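Local coordinates for tailspike protein (Acinetobacter phage vB_ApiP_P1, PDB 6E1R) that probably binds and cleaves the capsular polysaccharide of its Acinetobacter host, acting as the trimeric, hydrolase-class tailspike of the phage, at residues G29-V34 against F51-T56; N19-L24 against T38-G43; L469-F474 against S484-L489; Y435-N440 against A542-T547. One frame throughout, in Å; residues are numbered along the deposited sequence.

Overall arrangement
Two pairs of contacts sit at opposite ends of an elongated subunit of the trimer, separated by the parallel coils characteristic of a tailspike β-helix. Contacts 1 and 2 lie in the small N-terminal region, with centres 18 Å apart and segments that alternate along the chain; they meet where Phe51 CD2 packs on Leu24 CD2 at 3.8 Å. Contacts 3 and 4 lie 9 Å apart, centre to centre, in the C-terminal antiparallel sheet. Contact 3 is nested within the loop closed by contact 4, and the neighbouring strands 465-474 and 539-548 join them. The centres of contacts 1 and 3 are about 108 Å apart. Contacts 2, 3 and 4 all touch the third subunit.

Contact 1. Residues G29-V34 against F51-T56; sequences GSDGQV and FKYDST
Asp31 reaches from a type II β-turn to Ser55, while the turn itself, running from Ser30 to Gln33, lies over the end of strand 49-53. Gly32 takes the third position of this turn with a positive phi of 82°. Just after it, Val34 opens strand 34-37 and pairs with Lys52 as an antiparallel non-hydrogen-bonded pair in the mixed N-terminal sheet.

Backbone bonding across the contact is modest. Tyr53 N gives a hydrogen bond to Gln33 O at 3.0 Å, and a weak, longer one runs from Gly32 N to Tyr53 O. Within the segment, the Gln33 side-chain oxygen OE1 also accepts from Ser30 N, the donor standing above the carbonyl plane.

Ring and side-chain packing involves Tyr53 and the Val34-Lys52 pair. Tyr53 CG is anti to the backbone N (chi1 -169°), and the ring lies against Gly29 and Ser30, where Gly29 O sits over one face, 3.3 Å from CE1 of Tyr53 and displaced toward the rim of the ring. Trp70 meets the same ring edge-to-face. Val34 CG2 lies 4.0 Å from Lys52 CB, and beyond it the lysine leaves the subunit: its NZ is hydrogen-bonded to Thr38 OG1 of the second subunit.

The polar side-chain link is a two-bond grip between exposed residues. Asp31 OD1 accepts from Ser55 N at 2.7 Å, the donor approaching nearly along the C-O bond, whereas Asp31 OD2 uses its syn lone pair to take the hydroxyl of Ser55, with OG 2.8 Å away.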
loop_
_atom_site.group_PDB
_atom_site.type_symbol
_atom_site.label_atom_id
_atom_site.label_comp_id
_atom_site.label_asym_id
_atom_site.label_seq_id
_atom_site.Cartn_x
_atom_site.Cartn_y
_atom_site.Cartn_z
ATOM N N GLY A 29 -25.319 -37.927 43.508
ATOM C CA GLY A 29 -24.122 -38.717 43.300
ATOM C C GLY A 29 -23.143 -38.582 44.446
ATOM O O GLY A 29 -23.397 -37.898 45.440
ATOM N N SER A 30 -22.007 -39.258 44.291
ATOM C CA SER A 30 -20.921 -39.250 45.261
ATOM C C SER A 30 -19.643 -38.750 44.595
ATOM O O SER A 30 -19.579 -38.573 43.377
ATOM C CB SER A 30 -20.701 -40.647 45.855
ATOM O OG SER A 30 -21.897 -41.159 46.414
ATOM N N ASP A 31 -18.610 -38.541 45.413
ATOM C CA ASP A 31 -17.362 -37.974 44.917
ATOM C C ASP A 31 -16.722 -38.880 43.873
ATOM O O ASP A 31 -16.722 -40.106 44.002
ATOM C CB ASP A 31 -16.382 -37.743 46.069
ATOM C CG ASP A 31 -16.696 -36.490 46.860
ATOM O OD1 ASP A 31 -17.189 -35.515 46.254
ATOM O OD2 ASP A 31 -16.444 -36.478 48.082
ATOM N N GLY A 32 -16.176 -38.260 42.827
ATOM C CA GLY A 32 -15.480 -38.977 41.784
ATOM C C GLY A 32 -16.360 -39.593 40.721
ATOM O O GLY A 32 -15.842 -39.992 39.669
ATOM N N GLN A 33 -17.668 -39.684 40.948
ATOM C CA GLN A 33 -18.548 -40.311 39.973
ATOM C C GLN A 33 -18.657 -39.445 38.726
ATOM O O GLN A 33 -18.768 -38.220 38.805
ATOM C CB GLN A 33 -19.932 -40.549 40.574
ATOM C CG GLN A 33 -19.950 -41.562 41.705
ATOM C CD GLN A 33 -21.356 -41.906 42.155
ATOM O OE1 GLN A 33 -22.250 -41.060 42.140
ATOM N NE2 GLN A 33 -21.559 -43.154 42.559
ATOM N N VAL A 34 -18.630 -40.095 37.566
ATOM C CA VAL A 34 -18.671 -39.414 36.280
ATOM C C VAL A 34 -19.937 -39.842 35.551
ATOM O O VAL A 34 -20.311 -41.020 35.574
ATOM C CB VAL A 34 -17.403 -39.711 35.449
ATOM C CG1 VAL A 34 -17.736 -39.953 33.985
ATOM C CG2 VAL A 34 -16.406 -38.574 35.596
ATOM N N PHE A 51 -19.540 -35.008 33.319
ATOM C CA PHE A 51 -19.584 -34.300 34.589
ATOM C C PHE A 51 -19.055 -35.196 35.696
ATOM O O PHE A 51 -19.398 -36.380 35.770
ATOM C CB PHE A 51 -21.007 -33.836 34.929
ATOM C CG PHE A 51 -21.478 -32.674 34.102
ATOM C CD1 PHE A 51 -21.996 -32.876 32.832
ATOM C CD2 PHE A 51 -21.396 -31.379 34.588
ATOM C CE1 PHE A 51 -22.428 -31.808 32.067
ATOM C CE2 PHE A 51 -21.827 -30.306 33.826
ATOM C CZ PHE A 51 -22.343 -30.522 32.563
ATOM N N LYS A 52 -18.221 -34.622 36.556
ATOM C CA LYS A 52 -17.697 -35.299 37.730
ATOM C C LYS A 52 -18.293 -34.651 38.969
ATOM O O LYS A 52 -18.425 -33.426 39.033
ATOM C CB LYS A 52 -16.168 -35.225 37.778
ATOM C CG LYS A 52 -15.540 -35.981 38.936
ATOM C CD LYS A 52 -14.023 -35.900 38.892
ATOM C CE LYS A 52 -13.459 -36.674 37.711
ATOM N NZ LYS A 52 -11.973 -36.575 37.643
ATOM N N TYR A 53 -18.670 -35.470 39.943
ATOM C CA TYR A 53 -19.335 -34.958 41.131
ATOM C C TYR A 53 -18.318 -34.457 42.147
ATOM O O TYR A 53 -17.243 -35.041 42.316
ATOM C CB TYR A 53 -20.217 -36.032 41.761
ATOM C CG TYR A 53 -21.135 -35.508 42.841
ATOM C CD1 TYR A 53 -20.806 -35.637 44.183
ATOM C CD2 TYR A 53 -22.323 -34.866 42.517
ATOM C CE1 TYR A 53 -21.638 -35.154 45.173
ATOM C CE2 TYR A 53 -23.163 -34.381 43.500
ATOM C CZ TYR A 53 -22.816 -34.527 44.827
ATOM O OH TYR A 53 -23.648 -34.046 45.810
ATOM N N ASP A 54 -18.670 -33.368 42.826
ATOM C CA ASP A 54 -17.837 -32.769 43.864
ATOM C C ASP A 54 -18.742 -32.452 45.045
ATOM O O ASP A 54 -19.591 -31.559 44.958
ATOM C CB ASP A 54 -17.138 -31.508 43.352
ATOM C CG ASP A 54 -16.008 -31.052 44.259
ATOM O OD1 ASP A 54 -16.131 -31.193 45.494
ATOM O OD2 ASP A 54 -14.996 -30.541 43.734
ATOM N N SER A 55 -18.558 -33.180 46.149
ATOM C CA SER A 55 -19.404 -32.980 47.320
ATOM C C SER A 55 -19.181 -31.622 47.969
ATOM O O SER A 55 -20.074 -31.131 48.668
ATOM C CB SER A 55 -19.162 -34.091 48.344
ATOM O OG SER A 55 -17.806 -34.126 48.752
ATOM N N THR A 56 -18.015 -31.006 47.758
ATOM C CA THR A 56 -17.764 -29.690 48.334
ATOM C C THR A 56 -18.649 -28.624 47.703
ATOM O O THR A 56 -18.981 -27.628 48.356
ATOM C CB THR A 56 -16.290 -29.314 48.174
ATOM O OG1 THR A 56 -15.958 -29.256 46.781
ATOM C CG2 THR A 56 -15.399 -30.341 48.857
#

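Contact 2. Residues N19-L24 against T38-G43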
loop_
_atom_site.group_PDB
_atom_site.type_symbol
_atom_site.label_atom_id
_atom_site.label_comp_id
_atom_site.label_asym_id
_atom_site.label_seq_id
_atom_site.Cartn_x
_atom_site.Cartn_y
_atom_site.Cartn_z
ATOM N N ASN A 19 -29.867 -37.003 29.677
ATOM C CA ASN A 19 -30.172 -36.394 28.390
ATOM C C ASN A 19 -30.449 -34.898 28.467
ATOM O O ASN A 19 -30.681 -34.276 27.424
ATOM C CB ASN A 19 -31.361 -37.109 27.734
ATOM C CG ASN A 19 -32.642 -36.967 28.529
ATOM O OD1 ASN A 19 -32.631 -36.519 29.673
ATOM N ND2 ASN A 19 -33.760 -37.351 27.921
ATOM N N SER A 20 -30.433 -34.300 29.656
ATOM C CA SER A 20 -30.744 -32.881 29.781
ATOM C C SER A 20 -30.133 -32.348 31.069
ATOM O O SER A 20 -29.709 -33.105 31.945
ATOM C CB SER A 20 -32.255 -32.631 29.759
ATOM O OG SER A 20 -32.889 -33.236 30.873
ATOM N N LYS A 21 -30.105 -31.016 31.170
ATOM C CA LYS A 21 -29.579 -30.368 32.366
ATOM C C LYS A 21 -30.524 -30.524 33.548
ATOM O O LYS A 21 -30.071 -30.638 34.693
ATOM C CB LYS A 21 -29.309 -28.889 32.078
ATOM C CG LYS A 21 -28.778 -28.091 33.258
ATOM C CD LYS A 21 -29.826 -27.125 33.791
ATOM C CE LYS A 21 -29.261 -26.250 34.899
ATOM N NZ LYS A 21 -30.233 -25.211 35.339
ATOM N N VAL A 22 -31.836 -30.531 33.294
ATOM C CA VAL A 22 -32.800 -30.694 34.378
ATOM C C VAL A 22 -32.657 -32.065 35.024
ATOM O O VAL A 22 -32.860 -32.213 36.236
ATOM C CB VAL A 22 -34.232 -30.462 33.856
ATOM C CG1 VAL A 22 -35.221 -30.408 35.012
ATOM C CG2 VAL A 22 -34.295 -29.185 33.031
ATOM N N GLU A 23 -32.301 -33.085 34.239
ATOM C CA GLU A 23 -32.070 -34.409 34.803
ATOM C C GLU A 23 -30.741 -34.504 35.539
ATOM O O GLU A 23 -30.571 -35.400 36.373
ATOM C CB GLU A 23 -32.139 -35.477 33.706
ATOM C CG GLU A 23 -32.303 -36.895 34.242
ATOM C CD GLU A 23 -32.484 -37.926 33.147
ATOM O OE1 GLU A 23 -33.082 -37.590 32.106
ATOM O OE2 GLU A 23 -32.025 -39.074 33.327
ATOM N N LEU A 24 -29.803 -33.597 35.266
ATOM C CA LEU A 24 -28.520 -33.632 35.956
ATOM C C LEU A 24 -28.609 -32.999 37.337
ATOM O O LEU A 24 -28.042 -33.525 38.302
ATOM C CB LEU A 24 -27.451 -32.925 35.122
ATOM C CG LEU A 24 -26.039 -32.961 35.710
ATOM C CD1 LEU A 24 -25.468 -34.365 35.626
ATOM C CD2 LEU A 24 -25.129 -31.961 35.011
ATOM N N THR A 38 -25.995 -36.015 27.309
ATOM C CA THR A 38 -26.176 -35.889 25.864
ATOM C C THR A 38 -27.105 -34.705 25.618
ATOM O O THR A 38 -28.322 -34.856 25.517
ATOM C CB THR A 38 -26.731 -37.175 25.264
ATOM O OG1 THR A 38 -28.018 -37.452 25.832
ATOM C CG2 THR A 38 -25.795 -38.340 25.548
ATOM N N GLY A 39 -26.518 -33.516 25.524
ATOM C CA GLY A 39 -27.287 -32.312 25.282
ATOM C C GLY A 39 -27.749 -31.597 26.535
ATOM O O GLY A 39 -28.103 -32.231 27.534
ATOM N N TYR A 40 -27.745 -30.263 26.486
ATOM C CA TYR A 40 -28.192 -29.467 27.623
ATOM C C TYR A 40 -29.690 -29.625 27.855
ATOM O O TYR A 40 -30.148 -29.581 29.002
ATOM C CB TYR A 40 -27.829 -27.998 27.395
ATOM C CG TYR A 40 -27.832 -27.126 28.635
ATOM C CD1 TYR A 40 -29.018 -26.645 29.174
ATOM C CD2 TYR A 40 -26.641 -26.769 29.254
ATOM C CE1 TYR A 40 -29.018 -25.842 30.299
ATOM C CE2 TYR A 40 -26.630 -25.967 30.379
ATOM C CZ TYR A 40 -27.822 -25.507 30.898
ATOM O OH TYR A 40 -27.814 -24.708 32.017
ATOM N N TYR A 41 -30.461 -29.813 26.787
ATOM C CA TYR A 41 -31.897 -30.023 26.874
ATOM C C TYR A 41 -32.243 -31.397 26.313
ATOM O O TYR A 41 -31.468 -31.999 25.564
ATOM C CB TYR A 41 -32.668 -28.937 26.111
ATOM C CG TYR A 41 -32.492 -27.544 26.672
ATOM C CD1 TYR A 41 -33.402 -27.018 27.578
ATOM C CD2 TYR A 41 -31.415 -26.753 26.291
ATOM C CE1 TYR A 41 -33.243 -25.744 28.091
ATOM C CE2 TYR A 41 -31.248 -25.480 26.798
ATOM C CZ TYR A 41 -32.165 -24.981 27.698
ATOM O OH TYR A 41 -32.001 -23.711 28.205
ATOM N N ALA A 42 -33.423 -31.887 26.685
ATOM C CA ALA A 42 -33.868 -33.193 26.220
ATOM C C ALA A 42 -34.091 -33.176 24.713
ATOM O O ALA A 42 -34.578 -32.191 24.152
ATOM C CB ALA A 42 -35.152 -33.605 26.938
ATOM N N GLY A 43 -33.733 -34.277 24.056
ATOM C CA GLY A 43 -33.863 -34.372 22.619
ATOM C C GLY A 43 -32.774 -33.684 21.829
ATOM O O GLY A 43 -32.796 -33.747 20.592
#
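Asn19 begins the contact by laying its CB near Thr38, 3.9 Å from OG1 of that residue. Its carbonyl oxygen faces the bend of 38-43, where Ala42 CA offers it a C-H contact at 3.6 Å. Thr38 has its stronger polar partner beyond this pair, in Lys52 of the third subunit. Ser20 follows, with its CB resting against the backbone of the other segment, 3.4 Å from Ala42 N. Its OG, lying between the backbone N and the carbonyl carbon (chi1 64°), turns to the helix instead. Ser20 is the N-cap of helix 21-25, and its OG accepts a weak, 3.4 Å bond from Glu23 N. An N-H of the first turn has no carbonyl within the helix to bind, and that of Lys21 finds one outside: Lys21 N is hydrogen-bonded to Tyr40 O, approaching from above the carbonyl plane. The lysine and tyrosine side chains then run side by side in the same direction. Lys21 CB makes a CH-π contact over the ring face, 3.8 Å from the centroid of Tyr40, and the chain bends at chi2 (-109°). Farther out, Lys21 CD and CE both pass 3.6 Å from Tyr40 OH, a hydroxyl hydrogen-bonded to Gly63 O.

Contact 3. Residues L469-F474 against S484-L489; sequences LVNAIF and SAVYEL
Val470 and Tyr487 face each other at the apolar centre as a hydrogen-bonded antiparallel pair, with Val470 CB 4.4 Å from Tyr487 CB. On the same face, Val470 CG2 meets Leu489 CD1 at 4.2 Å, and Ala472 CB lies at the edge of the Tyr487 ring, 4.3 Å from CE1. Trp521, from strand 519-523, packs edge-to-face on this ring, while the Tyr487 hydroxyl is bonded to Pro517 O and Phe519 N.

Strands 465-474 and 484-494 form a β-hairpin. Its regular backbone bonds join Val470 to Tyr487 and Ala472 to Ala485, two between each pair.

The other face, carrying Leu469, Asn471, Ile473, Ser484, Val486 and Glu488, is more polar. With CG anti to the backbone N (chi1 -176°), Asn471 leans across the pair, and its ND2 donates to both Ser484 OG and Ala485 O, each at 2.9 Å and close to the amide plane. Ser484 OG is also hydrogen-bonded to Thr492 OG1 of the third subunit. Ala485 O thus receives two donors, Ala472 N nearly in line with its C=O and the amide from above the carbonyl plane. Glu488 OE1 comes within 3.4 Å of Leu469 CD1 but forms its salt bridge with Arg467 of the third subunit. Because ND2 is held by two bonds within the hairpin, the Asn471 amide is fixed in rotation with its OD1 presented to Asn550 of the third subunit.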
loop_
_atom_site.group_PDB
_atom_site.type_symbol
_atom_site.label_atom_id
_atom_site.label_comp_id
_atom_site.label_asym_id
_atom_site.label_seq_id
_atom_site.Cartn_x
_atom_site.Cartn_y
_atom_site.Cartn_z
ATOM N N LEU A 469 10.908 41.807 -20.689
ATOM C CA LEU A 469 10.064 41.812 -21.879
ATOM C C LEU A 469 8.671 42.261 -21.460
ATOM O O LEU A 469 7.985 41.555 -20.715
ATOM C CB LEU A 469 10.024 40.433 -22.533
ATOM C CG LEU A 469 9.160 40.303 -23.788
ATOM C CD1 LEU A 469 9.653 41.227 -24.891
ATOM C CD2 LEU A 469 9.126 38.858 -24.267
ATOM N N VAL A 470 8.250 43.429 -21.939
ATOM C CA VAL A 470 6.967 44.015 -21.571
ATOM C C VAL A 470 6.067 44.037 -22.796
ATOM O O VAL A 470 6.453 44.559 -23.849
ATOM C CB VAL A 470 7.128 45.430 -20.993
ATOM C CG1 VAL A 470 5.780 45.955 -20.541
ATOM C CG2 VAL A 470 8.118 45.426 -19.841
ATOM N N ASN A 471 4.870 43.476 -22.656
ATOM C CA ASN A 471 3.839 43.534 -23.684
ATOM C C ASN A 471 2.691 44.366 -23.130
ATOM O O ASN A 471 1.926 43.894 -22.281
ATOM C CB ASN A 471 3.370 42.134 -24.080
ATOM C CG ASN A 471 2.360 42.153 -25.214
ATOM O OD1 ASN A 471 1.651 41.174 -25.444
ATOM N ND2 ASN A 471 2.299 43.265 -25.937
ATOM N N ALA A 472 2.574 45.602 -23.606
ATOM C CA ALA A 472 1.516 46.505 -23.182
ATOM C C ALA A 472 0.391 46.481 -24.205
ATOM O O ALA A 472 0.637 46.495 -25.415
ATOM C CB ALA A 472 2.044 47.931 -23.012
ATOM N N ILE A 473 -0.845 46.437 -23.712
ATOM C CA ILE A 473 -2.026 46.388 -24.560
ATOM C C ILE A 473 -3.037 47.412 -24.070
ATOM O O ILE A 473 -2.976 47.893 -22.936
ATOM C CB ILE A 473 -2.665 44.984 -24.593
ATOM C CG1 ILE A 473 -3.118 44.582 -23.187
ATOM C CG2 ILE A 473 -1.697 43.962 -25.169
ATOM C CD1 ILE A 473 -4.034 43.384 -23.160
ATOM N N PHE A 474 -3.979 47.741 -24.948
ATOM C CA PHE A 474 -5.094 48.611 -24.605
ATOM C C PHE A 474 -6.207 47.782 -23.980
ATOM O O PHE A 474 -6.623 46.766 -24.546
ATOM C CB PHE A 474 -5.606 49.346 -25.844
ATOM C CG PHE A 474 -6.693 50.337 -25.557
ATOM C CD1 PHE A 474 -6.483 51.381 -24.671
ATOM C CD2 PHE A 474 -7.926 50.231 -26.177
ATOM C CE1 PHE A 474 -7.483 52.298 -24.408
ATOM C CE2 PHE A 474 -8.930 51.143 -25.919
ATOM C CZ PHE A 474 -8.708 52.179 -25.033
ATOM N N SER A 484 -1.314 46.525 -29.467
ATOM C CA SER A 484 -0.264 45.863 -28.709
ATOM C C SER A 484 1.086 46.495 -29.015
ATOM O O SER A 484 1.303 47.054 -30.094
ATOM C CB SER A 484 -0.216 44.359 -29.018
ATOM O OG SER A 484 0.891 43.741 -28.385
ATOM N N ALA A 485 1.990 46.405 -28.042
ATOM C CA ALA A 485 3.357 46.875 -28.200
ATOM C C ALA A 485 4.258 46.065 -27.282
ATOM O O ALA A 485 3.869 45.726 -26.162
ATOM C CB ALA A 485 3.481 48.370 -27.884
ATOM N N VAL A 486 5.460 45.756 -27.763
ATOM C CA VAL A 486 6.431 44.970 -27.015
ATOM C C VAL A 486 7.680 45.814 -26.807
ATOM O O VAL A 486 8.071 46.590 -27.686
ATOM C CB VAL A 486 6.771 43.639 -27.721
ATOM C CG1 VAL A 486 5.537 42.762 -27.806
ATOM C CG2 VAL A 486 7.340 43.893 -29.106
ATOM N N TYR A 487 8.290 45.677 -25.634
ATOM C CA TYR A 487 9.483 46.428 -25.275
ATOM C C TYR A 487 10.507 45.480 -24.672
ATOM O O TYR A 487 10.160 44.603 -23.876
ATOM C CB TYR A 487 9.157 47.549 -24.279
ATOM C CG TYR A 487 8.066 48.491 -24.740
ATOM C CD1 TYR A 487 6.725 48.178 -24.547
ATOM C CD2 TYR A 487 8.373 49.697 -25.356
ATOM C CE1 TYR A 487 5.724 49.032 -24.963
ATOM C CE2 TYR A 487 7.375 50.560 -25.774
ATOM C CZ TYR A 487 6.053 50.221 -25.574
ATOM O OH TYR A 487 5.055 51.072 -25.986
ATOM N N GLU A 488 11.768 45.661 -25.052
ATOM C CA GLU A 488 12.872 44.860 -24.538
ATOM C C GLU A 488 13.769 45.773 -23.717
ATOM O O GLU A 488 14.354 46.719 -24.256
ATOM C CB GLU A 488 13.651 44.214 -25.684
ATOM C CG GLU A 488 14.730 43.234 -25.253
ATOM C CD GLU A 488 14.189 41.831 -25.029
ATOM O OE1 GLU A 488 12.986 41.688 -24.724
ATOM O OE2 GLU A 488 14.969 40.865 -25.170
ATOM N N LEU A 489 13.880 45.494 -22.419
ATOM C CA LEU A 489 14.552 46.392 -21.490
ATOM C C LEU A 489 15.647 45.655 -20.736
ATOM O O LEU A 489 15.429 44.543 -20.246
ATOM C CB LEU A 489 13.556 47.002 -20.497
ATOM C CG LEU A 489 12.317 47.674 -21.093
ATOM C CD1 LEU A 489 11.352 48.088 -19.992
ATOM C CD2 LEU A 489 12.709 48.870 -21.949
#

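Contact 4. Residues Y435-N440 against A542-T547; sequences YKKTIN and AMEVFT
Tyr435 reaches across to Phe546 and Glu544. Its CB lies 4.1 Å from Phe546 CD2. CG is anti to the backbone N (chi1 156°), and the end of the side chain comes nearer strand 539-548, meeting it with the ring edge. Tyr435 CD2 meets Phe546 CE2 at 3.4 Å; the two side chains lie side by side and point the same way, with ring planes at an oblique 52°. One atom on, Tyr435 CE2 reaches Glu544, lying 3.8 Å from CG. At the tip, Tyr435 OH donates to Glu544 OE2 at 2.9 Å, meeting the anti lone pair of that oxygen. The carboxylate carbon CD lies at the ring's edge, in its plane, with the carboxylate turned 74° from the ring. The other oxygen, OE1, has a weak hydrogen bond from Asn550 of the third subunit.

Within this chain, strand 435-443 is the outermost strand on one side of the C-terminal antiparallel sheet, and strand 539-548 is its neighbour. Two backbone bonds join Lys436 with Val545, and two more join Thr438 with Met543, here selenomethionine; its side chain, on the opposite face from Tyr435, packs toward strands 465-474 and 519-523.

Lys437 approaches Glu544 on the sheet face that carries Tyr435: its CD touches Glu544 CG at 3.4 Å, and the chain is bent so that NZ ends 4.6 Å from Glu544 OE2. That is too long for a salt bridge, although the charge may still help stabilise the buried carboxylate. Farther along, Ile439 CG2 rests 4.1 Å from Ala542 CB.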
loop_
_atom_site.group_PDB
_atom_site.type_symbol
_atom_site.label_atom_id
_atom_site.label_comp_id
_atom_site.label_asym_id
_atom_site.label_seq_id
_atom_site.Cartn_x
_atom_site.Cartn_y
_atom_site.Cartn_z
ATOM N N TYR A 435 6.650 35.624 -15.001
ATOM C CA TYR A 435 5.631 36.445 -15.635
ATOM C C TYR A 435 4.847 37.213 -14.582
ATOM O O TYR A 435 4.563 36.689 -13.501
ATOM C CB TYR A 435 4.706 35.555 -16.476
ATOM C CG TYR A 435 3.310 36.074 -16.750
ATOM C CD1 TYR A 435 2.272 35.846 -15.854
ATOM C CD2 TYR A 435 3.017 36.745 -17.929
ATOM C CE1 TYR A 435 0.993 36.297 -16.110
ATOM C CE2 TYR A 435 1.739 37.198 -18.195
ATOM C CZ TYR A 435 0.732 36.972 -17.282
ATOM O OH TYR A 435 -0.544 37.420 -17.537
ATOM N N LYS A 436 4.502 38.459 -14.901
ATOM C CA LYS A 436 3.681 39.277 -14.022
ATOM C C LYS A 436 2.694 40.084 -14.848
ATOM O O LYS A 436 3.037 40.597 -15.918
ATOM C CB LYS A 436 4.525 40.221 -13.158
ATOM C CG LYS A 436 3.738 40.837 -12.012
ATOM C CD LYS A 436 4.166 42.259 -11.720
ATOM C CE LYS A 436 3.301 42.873 -10.630
ATOM N NZ LYS A 436 1.860 42.881 -11.004
ATOM N N LYS A 437 1.470 40.190 -14.341
ATOM C CA LYS A 437 0.391 40.929 -14.981
ATOM C C LYS A 437 -0.014 42.096 -14.097
ATOM O O LYS A 437 -0.232 41.922 -12.893
ATOM C CB LYS A 437 -0.819 40.018 -15.219
ATOM C CG LYS A 437 -2.030 40.686 -15.859
ATOM C CD LYS A 437 -1.899 40.814 -17.356
ATOM C CE LYS A 437 -3.255 41.035 -18.007
ATOM N NZ LYS A 437 -4.178 39.896 -17.749
ATOM N N THR A 438 -0.103 43.283 -14.692
ATOM C CA THR A 438 -0.610 44.464 -14.005
ATOM C C THR A 438 -1.686 45.082 -14.883
ATOM O O THR A 438 -1.423 45.422 -16.042
ATOM C CB THR A 438 0.506 45.471 -13.719
ATOM O OG1 THR A 438 1.622 44.792 -13.133
ATOM C CG2 THR A 438 0.014 46.536 -12.751
ATOM N N ILE A 439 -2.890 45.227 -14.334
ATOM C CA ILE A 439 -4.018 45.742 -15.101
ATOM C C ILE A 439 -4.437 47.096 -14.548
ATOM O O ILE A 439 -3.879 47.572 -13.553
ATOM C CB ILE A 439 -5.197 44.751 -15.090
ATOM C CG1 ILE A 439 -5.749 44.591 -13.672
ATOM C CG2 ILE A 439 -4.767 43.407 -15.655
ATOM C CD1 ILE A 439 -7.046 43.812 -13.606
ATOM N N ASN A 440 -5.421 47.720 -15.200
ATOM C CA ASN A 440 -5.987 48.994 -14.755
ATOM C C ASN A 440 -4.919 50.081 -14.661
ATOM O O ASN A 440 -4.922 50.903 -13.742
ATOM C CB ASN A 440 -6.729 48.837 -13.427
ATOM C CG ASN A 440 -7.834 47.802 -13.500
ATOM O OD1 ASN A 440 -8.338 47.493 -14.581
ATOM N ND2 ASN A 440 -8.214 47.259 -12.349
ATOM N N ALA A 542 -2.856 47.555 -19.897
ATOM C CA ALA A 542 -2.426 46.427 -19.081
ATOM C C ALA A 542 -1.096 45.908 -19.601
ATOM O O ALA A 542 -0.943 45.682 -20.806
ATOM C CB ALA A 542 -3.472 45.307 -19.088
HETATM N N MSE A 543 -0.142 45.718 -18.696
HETATM C CA MSE A 543 1.179 45.225 -19.066
HETATM C C MSE A 543 1.390 43.777 -18.643
HETATM O O MSE A 543 0.795 43.303 -17.673
HETATM C CB MSE A 543 2.276 46.098 -18.448
HETATM C CG MSE A 543 2.549 47.406 -19.177
HETATM SE SE MSE A 543 1.087 48.689 -19.063
HETATM C CE MSE A 543 2.077 50.305 -19.507
ATOM N N GLU A 544 2.247 43.078 -19.383
ATOM C CA GLU A 544 2.690 41.734 -19.033
ATOM C C GLU A 544 4.205 41.703 -19.136
ATOM O O GLU A 544 4.760 41.932 -20.215
ATOM C CB GLU A 544 2.062 40.679 -19.949
ATOM C CG GLU A 544 0.575 40.480 -19.726
ATOM C CD GLU A 544 -0.048 39.507 -20.707
ATOM O OE1 GLU A 544 0.017 39.763 -21.928
ATOM O OE2 GLU A 544 -0.603 38.482 -20.255
ATOM N N VAL A 545 4.871 41.426 -18.018
ATOM C CA VAL A 545 6.324 41.496 -17.931
ATOM C C VAL A 545 6.881 40.082 -17.832
ATOM O O VAL A 545 6.364 39.249 -17.079
ATOM C CB VAL A 545 6.774 42.353 -16.731
ATOM C CG1 VAL A 545 8.288 42.500 -16.713
ATOM C CG2 VAL A 545 6.103 43.718 -16.775
ATOM N N PHE A 546 7.942 39.819 -18.592
ATOM C CA PHE A 546 8.652 38.543 -18.580
ATOM C C PHE A 546 10.114 38.844 -18.281
ATOM O O PHE A 546 10.798 39.475 -19.093
ATOM C CB PHE A 546 8.510 37.809 -19.916
ATOM C CG PHE A 546 7.087 37.598 -20.356
ATOM C CD1 PHE A 546 6.385 38.611 -20.992
ATOM C CD2 PHE A 546 6.455 36.383 -20.146
ATOM C CE1 PHE A 546 5.077 38.418 -21.401
ATOM C CE2 PHE A 546 5.147 36.183 -20.555
ATOM C CZ PHE A 546 4.458 37.202 -21.183
ATOM N N THR A 547 10.596 38.391 -17.127
ATOM C CA THR A 547 11.929 38.741 -16.665
ATOM C C THR A 547 12.907 37.599 -16.909
ATOM O O THR A 547 12.522 36.429 -16.995
ATOM C CB THR A 547 11.922 39.102 -15.177
ATOM O OG1 THR A 547 11.859 37.906 -14.391
ATOM C CG2 THR A 547 10.727 39.983 -14.849
#